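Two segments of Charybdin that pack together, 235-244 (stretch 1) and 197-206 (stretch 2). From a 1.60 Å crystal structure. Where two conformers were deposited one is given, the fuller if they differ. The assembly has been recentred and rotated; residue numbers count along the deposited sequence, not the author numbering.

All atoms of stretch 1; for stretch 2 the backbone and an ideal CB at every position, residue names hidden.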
# COMPACT_ATOMS: atom_id res chain seq x y z
N GLU A 235 -5.27 4.76 20.89
CA GLU A 235 -6.44 5.04 20.08
C GLU A 235 -6.05 5.21 18.62
O GLU A 235 -6.78 4.81 17.73
CB GLU A 235 -7.15 6.30 20.55
CG GLU A 235 -7.83 6.19 21.87
CD GLU A 235 -8.26 7.56 22.34
OE1 GLU A 235 -9.47 7.88 22.26
OE2 GLU A 235 -7.37 8.34 22.76
N LEU A 236 -4.88 5.80 18.39
CA LEU A 236 -4.43 5.98 17.00
C LEU A 236 -4.13 4.63 16.34
O LEU A 236 -4.46 4.38 15.16
CB LEU A 236 -3.22 6.90 16.98
CG LEU A 236 -2.74 7.35 15.61
CD1 LEU A 236 -3.83 8.16 14.86
CD2 LEU A 236 -1.50 8.13 15.74
N LEU A 237 -3.51 3.73 17.12
CA LEU A 237 -3.13 2.41 16.61
C LEU A 237 -4.34 1.61 16.08
O LEU A 237 -4.21 0.83 15.15
CB LEU A 237 -2.38 1.62 17.70
CG LEU A 237 -1.89 0.23 17.30
CD1 LEU A 237 -0.99 0.28 16.05
CD2 LEU A 237 -1.19 -0.45 18.48
N ASN A 238 -5.51 1.85 16.68
CA ASN A 238 -6.75 1.18 16.27
C ASN A 238 -7.10 1.44 14.81
O ASN A 238 -7.80 0.63 14.16
CB ASN A 238 -7.91 1.64 17.15
CG ASN A 238 -7.92 1.01 18.54
OD1 ASN A 238 -8.63 1.51 19.43
ND2 ASN A 238 -7.14 -0.07 18.76
N PHE A 239 -6.63 2.56 14.26
CA PHE A 239 -6.85 2.86 12.83
C PHE A 239 -5.95 2.07 11.89
O PHE A 239 -6.29 1.91 10.71
CB PHE A 239 -6.63 4.36 12.55
CG PHE A 239 -7.69 5.24 13.12
CD1 PHE A 239 -7.65 5.62 14.45
CD2 PHE A 239 -8.76 5.67 12.33
CE1 PHE A 239 -8.65 6.44 15.00
CE2 PHE A 239 -9.75 6.50 12.87
CZ PHE A 239 -9.68 6.88 14.21
N LEU A 240 -4.79 1.62 12.37
CA LEU A 240 -3.80 1.02 11.48
C LEU A 240 -3.94 -0.49 11.39
O LEU A 240 -4.15 -1.18 12.38
CB LEU A 240 -2.37 1.35 11.90
CG LEU A 240 -1.86 2.71 11.43
CD1 LEU A 240 -2.61 3.86 12.07
CD2 LEU A 240 -0.36 2.92 11.59
N GLY A 241 -3.86 -1.00 10.19
CA GLY A 241 -3.78 -2.42 9.94
C GLY A 241 -2.39 -3.01 10.06
O GLY A 241 -2.22 -4.21 10.31
N ILE A 242 -1.39 -2.17 9.80
CA ILE A 242 0.01 -2.54 9.87
C ILE A 242 0.81 -1.23 10.04
O ILE A 242 0.37 -0.17 9.61
CB ILE A 242 0.43 -3.42 8.63
CG1 ILE A 242 1.79 -4.09 8.88
CG2 ILE A 242 0.43 -2.60 7.37
CD1 ILE A 242 1.96 -5.34 8.10
N VAL A 243 1.94 -1.32 10.72
CA VAL A 243 2.72 -0.17 11.16
C VAL A 243 4.09 -0.11 10.50
O VAL A 243 4.82 -1.10 10.53
CB VAL A 243 2.90 -0.21 12.70
CG1 VAL A 243 3.63 1.01 13.16
CG2 VAL A 243 1.53 -0.37 13.40
N GLU A 244 4.47 1.03 9.91
CA GLU A 244 5.81 1.20 9.37
C GLU A 244 6.84 1.31 10.49
O GLU A 244 6.51 1.83 11.54
CB GLU A 244 5.87 2.47 8.52
CG GLU A 244 7.02 2.48 7.59
CD GLU A 244 7.19 3.76 6.85
OE1 GLU A 244 7.20 4.81 7.48
OE2 GLU A 244 7.39 3.70 5.60
N UNK A 197 -6.68 12.38 5.93
CA UNK A 197 -6.43 12.15 7.35
C UNK A 197 -5.64 10.85 7.55
O UNK A 197 -4.81 10.77 8.45
CB UNK A 197 -7.75 12.10 8.12
N UNK A 198 -5.94 9.83 6.75
CA UNK A 198 -5.27 8.54 6.90
C UNK A 198 -4.08 8.37 5.97
O UNK A 198 -2.95 8.35 6.43
CB UNK A 198 -6.27 7.41 6.65
N UNK A 199 -4.34 8.25 4.67
CA UNK A 199 -3.28 7.86 3.73
C UNK A 199 -2.07 8.76 3.80
O UNK A 199 -0.95 8.26 3.82
CB UNK A 199 -3.82 7.86 2.30
N UNK A 200 -2.29 10.05 3.86
CA UNK A 200 -1.17 10.99 3.87
C UNK A 200 -0.36 10.96 5.15
O UNK A 200 0.76 11.50 5.17
CB UNK A 200 -1.69 12.41 3.64
N UNK A 201 -0.91 10.34 6.20
CA UNK A 201 -0.31 10.38 7.55
C UNK A 201 0.20 9.02 8.03
O UNK A 201 0.58 8.88 9.19
CB UNK A 201 -1.34 10.91 8.55
N UNK A 202 0.15 8.00 7.18
CA UNK A 202 0.59 6.65 7.63
C UNK A 202 2.00 6.65 8.19
O UNK A 202 2.26 6.03 9.20
CB UNK A 202 0.52 5.65 6.47
N UNK A 203 2.90 7.33 7.51
CA UNK A 203 4.31 7.34 7.91
C UNK A 203 4.42 8.05 9.26
O UNK A 203 5.06 7.56 10.20
CB UNK A 203 5.18 8.02 6.86
N UNK A 204 3.80 9.23 9.36
CA UNK A 204 3.82 10.01 10.61
C UNK A 204 3.14 9.28 11.77
O UNK A 204 3.66 9.22 12.89
CB UNK A 204 3.14 11.36 10.39
N UNK A 205 1.95 8.71 11.54
CA UNK A 205 1.24 7.96 12.57
C UNK A 205 2.04 6.73 13.02
O UNK A 205 2.09 6.42 14.23
CB UNK A 205 -0.14 7.53 12.05
N UNK A 206 2.64 6.02 12.09
CA UNK A 206 3.45 4.85 12.45
C UNK A 206 4.56 5.27 13.39
O UNK A 206 4.81 4.60 14.39
CB UNK A 206 4.03 4.18 11.21

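Position 197 is helical, and nothing of stretch 1 comes near its CB, so the visible atoms leave its identity open; it is D197, whose OD2 is hydrogen-bonded elsewhere in the structure.

At position 198 the CA-to-CB bond points sideways, with the ring of F239 some way off. A long apolar side chain could bridge the gap, whereas a short one would stop well before the ring. The residue is L198, and its CD2 lies 4.1 Å from CD2 of F239.

Positions 199, 200 and 201 point out of reach and are unconstrained by stretch 1, so polar or charged side chains, among others, would suit. They are E199, K200 and N201; a type I turn runs from E199 to position 202; separately, N201 N donates to L198 O at 2.9 Å.

Position 202 also sends its CB sideways, but a large side chain could reach two useful features: the carbonyl oxygen of I242 and the apolar surface of L240. A long donor could serve the first, an apolar chain the second; a ring carrying an N-H serves both. W202, with chi1 t, does so. W202 NE1 donates to I242 O at 2.9 Å and 164°, close to the ring plane. W202 CD1 meets L240 CD2 at 3.9 Å, and E244 CB lies over one face of the six-membered ring of W202, 3.8 Å from its centroid, in a CH-pi contact.

At position 203 the ideal CB is 3.8 Å from E244 OE1. The CB points sideways at the margin of the contact, so polar, basic or modest apolar side chains would all fit; V203 is small enough to lie beside the carboxylate, its CG1 3.5 Å from E244 OE1, a contact without a hydrogen bond; instead, one water donates to both V203 O (2.7 Å) and E244 OE1 (2.8 Å).

Position 204 points away from stretch 1, which suits a long polar chain among many others, and R204 makes no contact across.

Position 205 points toward the leucines: its ideal CB is 4.0 Å from L236 CD2 and 4.4 Å from L240 CD1. An apolar residue is expected, and a flat ring would offer a face to a methyl. F205 does this, with L236 CD1 3.8 Å from the ring centroid and only 5° off the normal.

Position 206 is tight, its ideal CB lying 3.4 Å from E244 O and 3.7 Å from V243 CG1. A small residue suits it, and one bearing an acceptor could meet the amide of E244. S206 fills both needs: E244 N donates to its OG at 3.0 Å, while OG donates to W202 O at 2.9 Å, so the hydroxyl links the helix backbone to stretch 1.

Stretch 2, residues 197-206: DLEKNWVRFS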
# COMPACT_ATOMS: atom_id res chain seq x y z
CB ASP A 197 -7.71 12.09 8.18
CG ASP A 197 -8.61 13.29 7.99
OD1 ASP A 197 -8.41 14.09 7.04
OD2 ASP A 197 -9.57 13.40 8.78
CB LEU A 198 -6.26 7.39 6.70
CG LEU A 198 -7.43 7.36 7.68
CD1 LEU A 198 -8.29 6.13 7.44
CD2 LEU A 198 -6.94 7.37 9.13
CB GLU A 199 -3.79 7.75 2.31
CG GLU A 199 -4.86 6.69 2.14
CD GLU A 199 -5.33 6.49 0.73
OE1 GLU A 199 -4.83 7.17 -0.20
OE2 GLU A 199 -6.23 5.62 0.55
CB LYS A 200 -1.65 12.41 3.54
CG LYS A 200 -2.03 12.70 2.06
CD LYS A 200 -2.21 11.50 1.14
CE LYS A 200 -0.89 11.00 0.56
NZ LYS A 200 -0.84 9.49 0.41
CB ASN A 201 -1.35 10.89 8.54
CG ASN A 201 -1.63 12.37 8.38
OD1 ASN A 201 -2.79 12.82 8.43
ND2 ASN A 201 -0.58 13.14 8.17
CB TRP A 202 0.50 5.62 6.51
CG TRP A 202 0.83 4.20 6.92
CD1 TRP A 202 0.14 3.43 7.79
CD2 TRP A 202 1.94 3.43 6.47
NE1 TRP A 202 0.75 2.19 7.91
CE2 TRP A 202 1.84 2.17 7.08
CE3 TRP A 202 2.98 3.67 5.56
CZ2 TRP A 202 2.75 1.13 6.82
CZ3 TRP A 202 3.89 2.64 5.30
CH2 TRP A 202 3.75 1.39 5.92
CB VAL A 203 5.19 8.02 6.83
CG1 VAL A 203 6.55 8.24 7.35
CG2 VAL A 203 5.18 7.18 5.58
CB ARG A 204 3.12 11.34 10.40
CG ARG A 204 3.90 12.41 9.70
CD ARG A 204 3.41 13.78 10.25
NE ARG A 204 1.96 13.86 10.19
CZ ARG A 204 1.13 14.23 11.18
NH1 ARG A 204 1.56 14.64 12.37
NH2 ARG A 204 -0.17 14.22 10.97
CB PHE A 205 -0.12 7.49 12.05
CG PHE A 205 -1.16 8.59 11.86
CD1 PHE A 205 -2.35 8.29 11.18
CD2 PHE A 205 -0.99 9.85 12.36
CE1 PHE A 205 -3.34 9.26 11.02
CE2 PHE A 205 -2.00 10.83 12.19
CZ PHE A 205 -3.15 10.50 11.54
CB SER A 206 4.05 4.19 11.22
OG SER A 206 3.02 3.57 10.45
O HOH W 1 7.28 5.95 10.06
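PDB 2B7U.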